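Probable N-glycosylase/DNA lyase (PDB 3N0U) is probably a DNA glycosylase/lyase of the helix-hairpin-helix clan, with an all-alpha fold. Local coordinates at residues A[13-17]-A[194-198]; A[70-75]-A[90-94]; A[78-84]-A[104-110]; A[159-165]-A[209-213]. All blocks are in the same frame, centred on the assembly; numbering follows the deposited sequence.

The four contacts form two pairs in different parts of an all-alpha fold. Contacts 1 and 4 have centres 13 Å apart; their segments alternate along the sequence, and L16 CD1 packs 3.9 Å from L212 CD1. Contacts 2 and 3 are likewise interleaved in sequence, with centres 13 Å apart and K90 CD 3.8 Å from L82 CD1. Contact 1 lies across the chain's centre from contacts 2 and 3 (centres 37 and 40 Å away), and contact 4 across it from contact 3. No contact holds a sodium ligand: V132, A135 and I138 lie between the end of helix 124-134 and helix 140-148, consistent with the clan's helix-hairpin-helix element. The ion is about 12 Å from the I106 side chain, and N109 touches A135.

Contact 1: residues A[13-17]-A[194-198]; sequences MEELL and VAEAF
This is a small apolar helix-helix contact joining the first turn of the long helix 13-44 to the last turn of helix 181-198, at one extremity of the fold. It brings together parts of the chain 177 residues apart, in ordinary oblique packing of an all-alpha fold. Both segments are helical, with backbone hydrogen bonds L17 N to M13 O (3.0 Å) and F198 N to V194 O (3.1 Å). The local axes approach to 11.2 Å and cross at -52°; L17 and F198 have the closest CA atoms, 6.8 Å apart. At this spacing the side chains of M13 and L17 bridge much of the gap to V194, A197 and F198. M13, extended with chi1, chi2 and chi3 all t, places CE 3.8 Å from V194 CG2 and 4.1 Å from A197 CB. One turn on, L17 in the mt rotamer sets CD2 4.0 Å from both V194 CG1 and F198 CB, while L17 CD1 lies 4.3 Å from A197 CB. Behind them F198 packs on F205 and forms a cation-pi pair with R24, whose NH2 donates a hydrogen bond to F198 O. With 249 Å² buried, the contact is apolar van der Waals packing, with no hydrogen bond between the segments.

Contact 2: residues A[70-75]-A[90-94]; sequences RAQKEI and KLREV
Segment 70-75 is the final part of helix 65-75, and 90-93 ends helix 84-93, with V94 (phi/psi -90/4) in the turn that follows. The register runs in opposite senses: CA of A71 lies 6.0 Å from CA of V94, and CA of I75 7.0 Å from CA of K90. The two larger helices thus pack together, with short helix 78-81 between them in sequence. V94 CG2 lies 3.8 Å from A71 CB. I75, rotamer mt, directs CD1 to L91 CD2 at 3.5 Å and CG1 to K90 CB at 3.9 Å; beyond, A71 and L91 both rest on L59 of helix 47-59. At the solvent side, R70 extends with chi1 to chi3 all t, its NE forming an i, i+4 salt bridge with E74 OE2 (3.1 Å) and one guanidinium face overlying V94 CA. A water accepts from R70 NH1 (3.2 Å) and donates to V94 O (2.9 Å). Direct attachment is therefore by packing, 357 Å² in all, while water joins the R70 side chain to the carbonyl just past helix 84-93.

Contact 3: residues A[78-84]-A[104-110]; sequences GFVHLPL and EFIVENR
R110 spreads one face of its guanidinium over V80 O and H81 N, while the carbonyls of F79 and L82 lie near its plane. Chi1 is m and chi2 and chi3 are t, which carries the group to the C-terminal end of the short helix 78-81. F79 O accepts from NH2 (2.9 Å) and NE (3.0 Å) of R110; L82 O accepts from R110 NH2 (2.7 Å) and NH1 (2.9 Å). L82 is the first residue to leave helical geometry (phi/psi -70/143), and P83 is the N-cap of the next helix, so R110 binds the connection between two helices. Nearest CA pairs are F79-I106 (6.8 Å), V80-R110 (6.9 Å) and L84-E104 (6.4 Å). Along helix 99-109, I106 CD1 packs 4.0 Å from F79 CD1, and L84 CD1 lies 4.2 Å from V107 CG2 and 3.6 Å from E104 CG; the E104 carboxylate itself pairs with K101. All four hydrogen bonds between the segments end on main-chain oxygens, so the guanidinium ties down the backbone at the end of helix 78-81 through its carbonyls.

Contact 4: residues A[159-165]-A[209-213]; sequences DKHVLRL and LWYLV
H161 NE2 donates to L209 O at 3.2 Å with a near-linear 164° angle, the better of the two hydrogen bonds across the segments; W210 NE1 to D159 OD1, also 3.2 Å, is weak at 132°. D159 is also the N-cap of helix 160-168: with chi1 p, OD2 reaches V162 N at 3.0 Å and OD1 lies by W210 NE1. The H161 ring (chi1 t) turns its edge to the face of W210, centroids 4.3 Å apart and planes at 50°, an inclined edge-to-face pair. V213 CG2 sits 3.7 Å from the H161 centroid, 28° off the normal, in a CH-pi contact. Farther along the helix, L165 CD1 meets L209 CD2 at 3.9 Å and L212 CD1 at 4.1 Å, and V162 CG1 lies 4.3 Å from L209 CD1. V162 and L209 have the nearest CA atoms (7.3 Å). With local axes 10.5 Å apart and crossing at 92°, this is orthogonal helix packing, in which a side-chain N-capped helix start lies across helix 202-214 in an all-alpha fold.

Contact 1: residues A[13-17]-A[194-198]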
loop_
_atom_site.group_PDB
_atom_site.type_symbol
_atom_site.label_atom_id
_atom_site.label_comp_id
_atom_site.label_asym_id
_atom_site.label_seq_id
_atom_site.Cartn_x
_atom_site.Cartn_y
_atom_site.Cartn_z
ATOM N N MET A 13 -5.779 23.126 6.141
ATOM C CA MET A 13 -6.402 22.129 5.296
ATOM C C MET A 13 -6.804 22.688 3.940
ATOM O O MET A 13 -6.590 22.031 2.928
ATOM C CB MET A 13 -7.617 21.522 5.986
ATOM C CG MET A 13 -8.337 20.488 5.141
ATOM S SD MET A 13 -9.762 19.822 6.030
ATOM C CE MET A 13 -10.560 18.821 4.774
ATOM N N GLU A 14 -7.371 23.890 3.903
ATOM C CA GLU A 14 -7.872 24.433 2.642
ATOM C C GLU A 14 -6.728 24.589 1.647
ATOM O O GLU A 14 -6.906 24.372 0.450
ATOM C CB GLU A 14 -8.624 25.765 2.832
ATOM C CG GLU A 14 -9.149 26.396 1.502
ATOM C CD GLU A 14 -10.275 25.603 0.824
ATOM O OE1 GLU A 14 -10.739 24.602 1.407
ATOM O OE2 GLU A 14 -10.705 25.991 -0.297
ATOM N N GLU A 15 -5.548 24.941 2.139
ATOM C CA GLU A 15 -4.389 25.080 1.272
ATOM C C GLU A 15 -4.061 23.735 0.599
ATOM O O GLU A 15 -3.775 23.667 -0.604
ATOM C CB GLU A 15 -3.191 25.595 2.076
ATOM C CG GLU A 15 -1.946 25.831 1.237
ATOM C CD GLU A 15 -0.789 26.416 2.038
ATOM O OE1 GLU A 15 -1.038 27.234 2.953
ATOM O OE2 GLU A 15 0.373 26.056 1.749
ATOM N N LEU A 16 -4.125 22.660 1.367
ATOM C CA LEU A 16 -3.904 21.325 0.819
ATOM C C LEU A 16 -4.957 20.988 -0.223
ATOM O O LEU A 16 -4.626 20.508 -1.306
ATOM C CB LEU A 16 -3.906 20.271 1.926
ATOM C CG LEU A 16 -3.777 18.816 1.457
ATOM C CD1 LEU A 16 -2.476 18.550 0.689
ATOM C CD2 LEU A 16 -3.871 17.891 2.652
ATOM N N LEU A 17 -6.228 21.219 0.093
ATOM C CA LEU A 17 -7.283 20.918 -0.864
ATOM C C LEU A 17 -7.134 21.744 -2.133
ATOM O O LEU A 17 -7.355 21.238 -3.219
ATOM C CB LEU A 17 -8.659 21.109 -0.246
ATOM C CG LEU A 17 -8.996 20.053 0.809
ATOM C CD1 LEU A 17 -10.226 20.463 1.603
ATOM C CD2 LEU A 17 -9.217 18.686 0.155
ATOM N N VAL A 194 -11.147 14.151 4.835
ATOM C CA VAL A 194 -10.493 15.017 3.859
ATOM C C VAL A 194 -10.746 14.492 2.448
ATOM O O VAL A 194 -11.045 15.256 1.536
ATOM C CB VAL A 194 -8.980 15.107 4.094
ATOM C CG1 VAL A 194 -8.341 16.033 3.072
ATOM C CG2 VAL A 194 -8.690 15.595 5.525
ATOM N N ALA A 195 -10.645 13.177 2.275
ATOM C CA ALA A 195 -10.913 12.563 0.989
ATOM C C ALA A 195 -12.341 12.860 0.554
ATOM O O ALA A 195 -12.596 13.186 -0.595
ATOM C CB ALA A 195 -10.685 11.066 1.063
ATOM N N GLU A 196 -13.268 12.768 1.494
ATOM C CA GLU A 196 -14.669 13.033 1.209
ATOM C C GLU A 196 -14.884 14.485 0.800
ATOM O O GLU A 196 -15.654 14.761 -0.125
ATOM C CB GLU A 196 -15.516 12.700 2.438
ATOM C CG GLU A 196 -16.997 12.764 2.204
ATOM C CD GLU A 196 -17.778 12.256 3.409
ATOM O OE1 GLU A 196 -17.480 12.696 4.547
ATOM O OE2 GLU A 196 -18.671 11.401 3.220
ATOM N N ALA A 197 -14.180 15.406 1.456
ATOM C CA ALA A 197 -14.261 16.830 1.102
ATOM C C ALA A 197 -13.787 17.076 -0.328
ATOM O O ALA A 197 -14.295 17.949 -1.023
ATOM C CB ALA A 197 -13.450 17.677 2.072
ATOM N N PHE A 198 -12.815 16.287 -0.757
ATOM C CA PHE A 198 -12.264 16.382 -2.100
ATOM C C PHE A 198 -13.162 15.656 -3.113
ATOM O O PHE A 198 -13.099 15.921 -4.301
ATOM C CB PHE A 198 -10.860 15.759 -2.053
ATOM C CG PHE A 198 -10.037 15.929 -3.300
ATOM C CD1 PHE A 198 -9.546 17.162 -3.652
ATOM C CD2 PHE A 198 -9.694 14.836 -4.063
ATOM C CE1 PHE A 198 -8.751 17.318 -4.796
ATOM C CE2 PHE A 198 -8.906 14.971 -5.195
ATOM C CZ PHE A 198 -8.415 16.212 -5.553
#

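Contact 2: residues A[70-75]-A[90-94]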
loop_
_atom_site.group_PDB
_atom_site.type_symbol
_atom_site.label_atom_id
_atom_site.label_comp_id
_atom_site.label_asym_id
_atom_site.label_seq_id
_atom_site.Cartn_x
_atom_site.Cartn_y
_atom_site.Cartn_z
ATOM N N ARG A 70 10.591 -2.777 -9.361
ATOM C CA ARG A 70 11.739 -3.444 -9.955
ATOM C C ARG A 70 11.923 -4.874 -9.402
ATOM O O ARG A 70 12.208 -5.806 -10.149
ATOM C CB ARG A 70 13.003 -2.622 -9.718
ATOM C CG ARG A 70 14.231 -3.251 -10.326
ATOM C CD ARG A 70 15.492 -2.475 -9.992
ATOM N NE ARG A 70 16.629 -3.033 -10.716
ATOM C CZ ARG A 70 17.901 -2.832 -10.388
ATOM N NH1 ARG A 70 18.213 -2.097 -9.327
ATOM N NH2 ARG A 70 18.859 -3.380 -11.125
ATOM N N ALA A 71 11.731 -5.047 -8.103
ATOM C CA ALA A 71 11.866 -6.365 -7.507
ATOM C C ALA A 71 10.799 -7.297 -8.066
ATOM O O ALA A 71 11.075 -8.428 -8.411
ATOM C CB ALA A 71 11.765 -6.295 -5.986
ATOM N N GLN A 72 9.571 -6.811 -8.144
ATOM C CA GLN A 72 8.470 -7.610 -8.651
ATOM C C GLN A 72 8.733 -8.038 -10.100
ATOM O O GLN A 72 8.510 -9.197 -10.464
ATOM C CB GLN A 72 7.164 -6.830 -8.525
ATOM C CG GLN A 72 5.926 -7.643 -8.619
ATOM C CD GLN A 72 4.702 -6.849 -8.200
ATOM O OE1 GLN A 72 4.706 -5.623 -8.233
ATOM N NE2 GLN A 72 3.654 -7.541 -7.804
ATOM N N LYS A 73 9.238 -7.116 -10.912
ATOM C CA LYS A 73 9.541 -7.405 -12.307
ATOM C C LYS A 73 10.615 -8.487 -12.423
ATOM O O LYS A 73 10.485 -9.415 -13.225
ATOM C CB LYS A 73 10.005 -6.128 -13.022
ATOM C CG LYS A 73 10.478 -6.318 -14.471
ATOM C CD LYS A 73 11.126 -5.034 -14.994
ATOM C CE LYS A 73 12.394 -4.664 -14.194
ATOM N NZ LYS A 73 12.894 -3.254 -14.416
ATOM N N GLU A 74 11.662 -8.374 -11.607
ATOM C CA GLU A 74 12.817 -9.270 -11.702
ATOM C C GLU A 74 12.575 -10.645 -11.089
ATOM O O GLU A 74 13.072 -11.647 -11.590
ATOM C CB GLU A 74 14.058 -8.622 -11.085
ATOM C CG GLU A 74 14.468 -7.339 -11.804
ATOM C CD GLU A 74 15.928 -6.966 -11.595
ATOM O OE1 GLU A 74 16.677 -7.796 -11.026
ATOM O OE2 GLU A 74 16.326 -5.843 -12.008
ATOM N N ILE A 75 11.784 -10.707 -10.031
ATOM C CA ILE A 75 11.596 -11.963 -9.313
ATOM C C ILE A 75 10.324 -12.688 -9.764
ATOM O O ILE A 75 10.318 -13.902 -9.935
ATOM C CB ILE A 75 11.586 -11.701 -7.799
ATOM C CG1 ILE A 75 12.987 -11.248 -7.364
ATOM C CG2 ILE A 75 11.144 -12.933 -7.038
ATOM C CD1 ILE A 75 13.039 -10.644 -5.961
ATOM N N LYS A 90 18.249 -12.766 -4.670
ATOM C CA LYS A 90 17.632 -11.924 -5.691
ATOM C C LYS A 90 17.205 -10.571 -5.111
ATOM O O LYS A 90 17.306 -9.548 -5.784
ATOM C CB LYS A 90 16.440 -12.615 -6.342
ATOM C CG LYS A 90 16.820 -13.815 -7.218
ATOM C CD LYS A 90 15.725 -14.136 -8.202
ATOM C CE LYS A 90 16.174 -15.174 -9.246
ATOM N NZ LYS A 90 15.280 -15.091 -10.428
ATOM N N LEU A 91 16.774 -10.550 -3.858
ATOM C CA LEU A 91 16.424 -9.277 -3.239
ATOM C C LEU A 91 17.670 -8.428 -3.025
ATOM O O LEU A 91 17.622 -7.216 -3.162
ATOM C CB LEU A 91 15.678 -9.471 -1.929
ATOM C CG LEU A 91 14.300 -10.087 -2.084
ATOM C CD1 LEU A 91 13.750 -10.369 -0.705
ATOM C CD2 LEU A 91 13.383 -9.149 -2.836
ATOM N N ARG A 92 18.790 -9.067 -2.709
ATOM C CA ARG A 92 20.046 -8.339 -2.537
ATOM C C ARG A 92 20.457 -7.726 -3.880
ATOM O O ARG A 92 20.851 -6.551 -3.944
ATOM C CB ARG A 92 21.132 -9.275 -1.980
ATOM C CG ARG A 92 22.443 -8.612 -1.680
ATOM C CD ARG A 92 23.422 -9.612 -1.006
ATOM N NE ARG A 92 22.965 -10.047 0.325
ATOM C CZ ARG A 92 22.348 -11.204 0.596
ATOM N NH1 ARG A 92 22.103 -12.097 -0.361
ATOM N NH2 ARG A 92 21.973 -11.474 1.845
ATOM N N GLU A 93 20.327 -8.519 -4.951
ATOM C CA GLU A 93 20.674 -8.085 -6.303
ATOM C C GLU A 93 19.872 -6.872 -6.802
ATOM O O GLU A 93 20.412 -6.042 -7.535
ATOM C CB GLU A 93 20.507 -9.258 -7.292
ATOM C CG GLU A 93 21.519 -10.391 -7.111
ATOM C CD GLU A 93 21.228 -11.623 -7.976
ATOM O OE1 GLU A 93 20.206 -11.643 -8.707
ATOM O OE2 GLU A 93 22.034 -12.582 -7.919
ATOM N N VAL A 94 18.600 -6.774 -6.417
ATOM C CA VAL A 94 17.760 -5.653 -6.858
ATOM C C VAL A 94 17.841 -4.475 -5.894
ATOM O O VAL A 94 17.142 -3.479 -6.058
ATOM C CB VAL A 94 16.275 -6.044 -7.083
ATOM C CG1 VAL A 94 16.175 -7.162 -8.091
ATOM C CG2 VAL A 94 15.590 -6.430 -5.780
HETATM O O HOH W 1 16.428 -0.786 -7.003
#

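Contact 3: residues A[78-84]-A[104-110]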
loop_
_atom_site.group_PDB
_atom_site.type_symbol
_atom_site.label_atom_id
_atom_site.label_comp_id
_atom_site.label_asym_id
_atom_site.label_seq_id
_atom_site.Cartn_x
_atom_site.Cartn_y
_atom_site.Cartn_z
ATOM N N GLY A 78 8.947 -16.065 -8.491
ATOM C CA GLY A 78 9.960 -16.491 -7.541
ATOM C C GLY A 78 9.506 -16.258 -6.103
ATOM O O GLY A 78 9.923 -16.957 -5.184
ATOM N N PHE A 79 8.656 -15.262 -5.881
ATOM C CA PHE A 79 8.141 -15.045 -4.531
ATOM C C PHE A 79 7.409 -16.281 -4.017
ATOM O O PHE A 79 7.357 -16.514 -2.819
ATOM C CB PHE A 79 7.176 -13.868 -4.475
ATOM C CG PHE A 79 7.821 -12.529 -4.710
ATOM C CD1 PHE A 79 8.952 -12.151 -4.002
ATOM C CD2 PHE A 79 7.310 -11.667 -5.659
ATOM C CE1 PHE A 79 9.543 -10.912 -4.206
ATOM C CE2 PHE A 79 7.888 -10.445 -5.881
ATOM C CZ PHE A 79 9.022 -10.062 -5.150
ATOM N N VAL A 80 6.805 -17.033 -4.933
ATOM C CA VAL A 80 6.036 -18.219 -4.587
ATOM C C VAL A 80 6.922 -19.445 -4.393
ATOM O O VAL A 80 6.704 -20.229 -3.457
ATOM C CB VAL A 80 4.998 -18.533 -5.693
ATOM C CG1 VAL A 80 4.241 -19.823 -5.396
ATOM C CG2 VAL A 80 4.028 -17.393 -5.824
ATOM N N HIS A 81 7.922 -19.631 -5.256
ATOM C CA HIS A 81 8.593 -20.921 -5.283
ATOM C C HIS A 81 10.054 -20.942 -4.849
ATOM O O HIS A 81 10.570 -22.020 -4.551
ATOM C CB HIS A 81 8.444 -21.580 -6.671
ATOM C CG HIS A 81 9.165 -20.859 -7.769
ATOM N ND1 HIS A 81 10.540 -20.899 -7.913
ATOM C CD2 HIS A 81 8.705 -20.089 -8.785
ATOM C CE1 HIS A 81 10.891 -20.168 -8.956
ATOM N NE2 HIS A 81 9.794 -19.673 -9.505
ATOM N N LEU A 82 10.745 -19.808 -4.826
ATOM C CA LEU A 82 12.176 -19.866 -4.531
ATOM C C LEU A 82 12.472 -20.234 -3.081
ATOM O O LEU A 82 11.779 -19.791 -2.167
ATOM C CB LEU A 82 12.862 -18.534 -4.820
ATOM C CG LEU A 82 13.038 -18.156 -6.286
ATOM C CD1 LEU A 82 13.540 -16.730 -6.389
ATOM C CD2 LEU A 82 14.025 -19.069 -6.980
ATOM N N PRO A 83 13.532 -21.020 -2.863
ATOM C CA PRO A 83 13.952 -21.225 -1.470
ATOM C C PRO A 83 14.455 -19.942 -0.856
ATOM O O PRO A 83 14.867 -19.039 -1.572
ATOM C CB PRO A 83 15.108 -22.232 -1.574
ATOM C CG PRO A 83 15.105 -22.715 -2.942
ATOM C CD PRO A 83 14.423 -21.703 -3.805
ATOM N N LEU A 84 14.451 -19.894 0.467
ATOM C CA LEU A 84 14.837 -18.694 1.200
ATOM C C LEU A 84 16.147 -18.083 0.696
ATOM O O LEU A 84 16.209 -16.877 0.431
ATOM C CB LEU A 84 14.953 -19.038 2.685
ATOM C CG LEU A 84 15.457 -17.932 3.584
ATOM C CD1 LEU A 84 14.551 -16.731 3.478
ATOM C CD2 LEU A 84 15.512 -18.427 5.030
ATOM N N GLU A 104 12.598 -13.901 4.416
ATOM C CA GLU A 104 12.038 -14.769 5.438
ATOM C C GLU A 104 10.549 -14.512 5.620
ATOM O O GLU A 104 9.753 -15.461 5.725
ATOM C CB GLU A 104 12.792 -14.584 6.756
ATOM C CG GLU A 104 14.197 -15.183 6.721
ATOM C CD GLU A 104 15.043 -14.905 7.945
ATOM O OE1 GLU A 104 14.558 -14.252 8.884
ATOM O OE2 GLU A 104 16.207 -15.364 7.960
ATOM N N PHE A 105 10.169 -13.239 5.641
ATOM C CA PHE A 105 8.758 -12.874 5.721
ATOM C C PHE A 105 7.962 -13.481 4.576
ATOM O O PHE A 105 6.902 -14.065 4.790
ATOM C CB PHE A 105 8.558 -11.355 5.669
ATOM C CG PHE A 105 9.085 -10.607 6.855
ATOM C CD1 PHE A 105 9.287 -11.217 8.074
ATOM C CD2 PHE A 105 9.379 -9.261 6.730
ATOM C CE1 PHE A 105 9.775 -10.493 9.151
ATOM C CE2 PHE A 105 9.842 -8.530 7.796
ATOM C CZ PHE A 105 10.051 -9.145 9.010
ATOM N N ILE A 106 8.474 -13.330 3.360
ATOM C CA ILE A 106 7.763 -13.786 2.161
ATOM C C ILE A 106 7.604 -15.313 2.206
ATOM O O ILE A 106 6.507 -15.859 1.937
ATOM C CB ILE A 106 8.464 -13.293 0.878
ATOM C CG1 ILE A 106 8.272 -11.783 0.771
ATOM C CG2 ILE A 106 7.912 -13.974 -0.369
ATOM C CD1 ILE A 106 9.247 -11.098 -0.178
ATOM N N VAL A 107 8.683 -16.015 2.517
ATOM C CA VAL A 107 8.619 -17.467 2.576
ATOM C C VAL A 107 7.563 -17.901 3.611
ATOM O O VAL A 107 6.739 -18.803 3.355
ATOM C CB VAL A 107 9.989 -18.083 2.899
ATOM C CG1 VAL A 107 9.844 -19.569 3.155
ATOM C CG2 VAL A 107 10.947 -17.877 1.736
ATOM N N GLU A 108 7.575 -17.263 4.780
ATOM C CA GLU A 108 6.622 -17.604 5.838
ATOM C C GLU A 108 5.190 -17.352 5.393
ATOM O O GLU A 108 4.273 -18.098 5.740
ATOM C CB GLU A 108 6.909 -16.810 7.111
ATOM C CG GLU A 108 8.194 -17.161 7.807
ATOM C CD GLU A 108 8.466 -16.243 9.000
ATOM O OE1 GLU A 108 8.887 -15.079 8.789
ATOM O OE2 GLU A 108 8.235 -16.679 10.148
ATOM N N ASN A 109 4.996 -16.303 4.610
ATOM C CA ASN A 109 3.657 -15.920 4.177
ATOM C C ASN A 109 3.052 -16.887 3.173
ATOM O O ASN A 109 1.867 -16.786 2.845
ATOM C CB ASN A 109 3.686 -14.511 3.591
ATOM C CG ASN A 109 3.801 -13.471 4.642
ATOM O OD1 ASN A 109 3.541 -13.736 5.803
ATOM N ND2 ASN A 109 4.200 -12.273 4.256
ATOM N N ARG A 110 3.854 -17.811 2.660
ATOM C CA ARG A 110 3.322 -18.761 1.694
ATOM C C ARG A 110 2.203 -19.598 2.313
ATOM O O ARG A 110 1.383 -20.181 1.605
ATOM C CB ARG A 110 4.440 -19.625 1.095
ATOM C CG ARG A 110 5.394 -18.806 0.272
ATOM C CD ARG A 110 6.625 -19.583 -0.119
ATOM N NE ARG A 110 7.539 -18.763 -0.902
ATOM C CZ ARG A 110 8.779 -19.104 -1.222
ATOM N NH1 ARG A 110 9.294 -20.257 -0.801
ATOM N NH2 ARG A 110 9.505 -18.280 -1.979
#

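Contact 4: residues A[159-165]-A[209-213]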
loop_
_atom_site.group_PDB
_atom_site.type_symbol
_atom_site.label_atom_id
_atom_site.label_comp_id
_atom_site.label_asym_id
_atom_site.label_seq_id
_atom_site.Cartn_x
_atom_site.Cartn_y
_atom_site.Cartn_z
ATOM N N ASP A 159 1.445 6.111 5.387
ATOM C CA ASP A 159 2.885 6.017 5.375
ATOM C C ASP A 159 3.496 7.345 5.776
ATOM O O ASP A 159 2.785 8.287 6.098
ATOM C CB ASP A 159 3.401 5.538 4.023
ATOM C CG ASP A 159 3.104 6.493 2.903
ATOM O OD1 ASP A 159 3.263 6.080 1.735
ATOM O OD2 ASP A 159 2.718 7.643 3.170
ATOM N N LYS A 160 4.816 7.413 5.794
ATOM C CA LYS A 160 5.466 8.583 6.340
ATOM C C LYS A 160 5.124 9.839 5.542
ATOM O O LYS A 160 4.943 10.895 6.127
ATOM C CB LYS A 160 6.977 8.374 6.450
ATOM C CG LYS A 160 7.356 7.546 7.668
ATOM C CD LYS A 160 8.816 7.731 8.056
ATOM C CE LYS A 160 9.160 6.927 9.306
ATOM N NZ LYS A 160 10.522 7.233 9.823
ATOM N N HIS A 161 4.999 9.717 4.222
ATOM C CA HIS A 161 4.709 10.877 3.374
ATOM C C HIS A 161 3.331 11.425 3.693
ATOM O O HIS A 161 3.142 12.628 3.824
ATOM C CB HIS A 161 4.760 10.515 1.886
ATOM C CG HIS A 161 3.999 11.470 1.008
ATOM N ND1 HIS A 161 4.319 12.807 0.905
ATOM C CD2 HIS A 161 2.927 11.280 0.201
ATOM C CE1 HIS A 161 3.482 13.399 0.072
ATOM N NE2 HIS A 161 2.626 12.495 -0.370
ATOM N N VAL A 162 2.358 10.530 3.809
ATOM C CA VAL A 162 0.997 10.958 4.086
ATOM C C VAL A 162 0.920 11.545 5.499
ATOM O O VAL A 162 0.271 12.562 5.707
ATOM C CB VAL A 162 0.023 9.801 3.900
ATOM C CG1 VAL A 162 -1.363 10.165 4.392
ATOM C CG2 VAL A 162 -0.021 9.418 2.425
ATOM N N LEU A 163 1.580 10.917 6.469
ATOM C CA LEU A 163 1.523 11.417 7.846
ATOM C C LEU A 163 2.170 12.793 7.960
ATOM O O LEU A 163 1.682 13.655 8.684
ATOM C CB LEU A 163 2.186 10.445 8.811
ATOM C CG LEU A 163 1.429 9.128 8.972
ATOM C CD1 LEU A 163 2.273 8.113 9.714
ATOM C CD2 LEU A 163 0.089 9.334 9.683
ATOM N N ARG A 164 3.255 13.017 7.227
ATOM C CA ARG A 164 3.896 14.320 7.268
ATOM C C ARG A 164 3.016 15.385 6.635
ATOM O O ARG A 164 3.010 16.519 7.102
ATOM C CB ARG A 164 5.288 14.280 6.637
ATOM C CG ARG A 164 6.337 13.604 7.548
ATOM C CD ARG A 164 7.754 13.740 7.000
ATOM N NE ARG A 164 7.783 13.453 5.569
ATOM C CZ ARG A 164 8.224 12.319 5.031
ATOM N NH1 ARG A 164 8.711 11.349 5.803
ATOM N NH2 ARG A 164 8.188 12.163 3.713
ATOM N N LEU A 165 2.269 15.029 5.588
ATOM C CA LEU A 165 1.306 15.962 4.998
ATOM C C LEU A 165 0.204 16.308 5.989
ATOM O O LEU A 165 -0.231 17.452 6.077
ATOM C CB LEU A 165 0.648 15.383 3.745
ATOM C CG LEU A 165 1.265 15.691 2.396
ATOM C CD1 LEU A 165 0.379 15.070 1.337
ATOM C CD2 LEU A 165 1.411 17.186 2.167
ATOM N N LEU A 209 -2.609 12.325 -3.400
ATOM C CA LEU A 209 -1.659 12.826 -2.402
ATOM C C LEU A 209 -0.226 12.555 -2.846
ATOM O O LEU A 209 0.670 13.395 -2.702
ATOM C CB LEU A 209 -1.907 12.176 -1.045
ATOM C CG LEU A 209 -3.171 12.610 -0.300
ATOM C CD1 LEU A 209 -3.303 11.806 0.979
ATOM C CD2 LEU A 209 -3.161 14.095 0.015
ATOM N N TRP A 210 0.014 11.370 -3.390
ATOM C CA TRP A 210 1.379 11.043 -3.803
ATOM C C TRP A 210 1.826 11.778 -5.058
ATOM O O TRP A 210 3.022 12.018 -5.241
ATOM C CB TRP A 210 1.560 9.535 -3.969
ATOM C CG TRP A 210 2.091 8.894 -2.732
ATOM C CD1 TRP A 210 1.391 8.223 -1.776
ATOM C CD2 TRP A 210 3.452 8.888 -2.313
ATOM N NE1 TRP A 210 2.238 7.792 -0.787
ATOM C CE2 TRP A 210 3.514 8.184 -1.099
ATOM C CE3 TRP A 210 4.631 9.405 -2.857
ATOM C CZ2 TRP A 210 4.706 7.989 -0.413
ATOM C CZ3 TRP A 210 5.818 9.205 -2.180
ATOM C CH2 TRP A 210 5.847 8.506 -0.968
ATOM N N TYR A 211 0.878 12.160 -5.907
ATOM C CA TYR A 211 1.188 12.939 -7.104
ATOM C C TYR A 211 1.861 14.263 -6.731
ATOM O O TYR A 211 2.695 14.771 -7.462
ATOM C CB TYR A 211 -0.077 13.177 -7.947
ATOM C CG TYR A 211 0.196 13.900 -9.238
ATOM C CD1 TYR A 211 0.544 13.200 -10.369
ATOM C CD2 TYR A 211 0.173 15.295 -9.309
ATOM C CE1 TYR A 211 0.823 13.852 -11.554
ATOM C CE2 TYR A 211 0.439 15.941 -10.482
ATOM C CZ TYR A 211 0.789 15.219 -11.601
ATOM O OH TYR A 211 1.086 15.852 -12.779
ATOM N N LEU A 212 1.524 14.786 -5.570
ATOM C CA LEU A 212 2.078 16.076 -5.140
ATOM C C LEU A 212 3.598 16.111 -5.081
ATOM O O LEU A 212 4.187 17.165 -5.262
ATOM C CB LEU A 212 1.537 16.465 -3.764
ATOM C CG LEU A 212 0.035 16.681 -3.653
ATOM C CD1 LEU A 212 -0.319 17.021 -2.182
ATOM C CD2 LEU A 212 -0.413 17.766 -4.574
ATOM N N VAL A 213 4.232 14.973 -4.804
ATOM C CA VAL A 213 5.666 14.941 -4.551
ATOM C C VAL A 213 6.472 15.240 -5.818
ATOM O O VAL A 213 7.233 16.236 -5.900
ATOM C CB VAL A 213 6.079 13.546 -4.015
ATOM C CG1 VAL A 213 7.578 13.475 -3.767
ATOM C CG2 VAL A 213 5.307 13.217 -2.747
#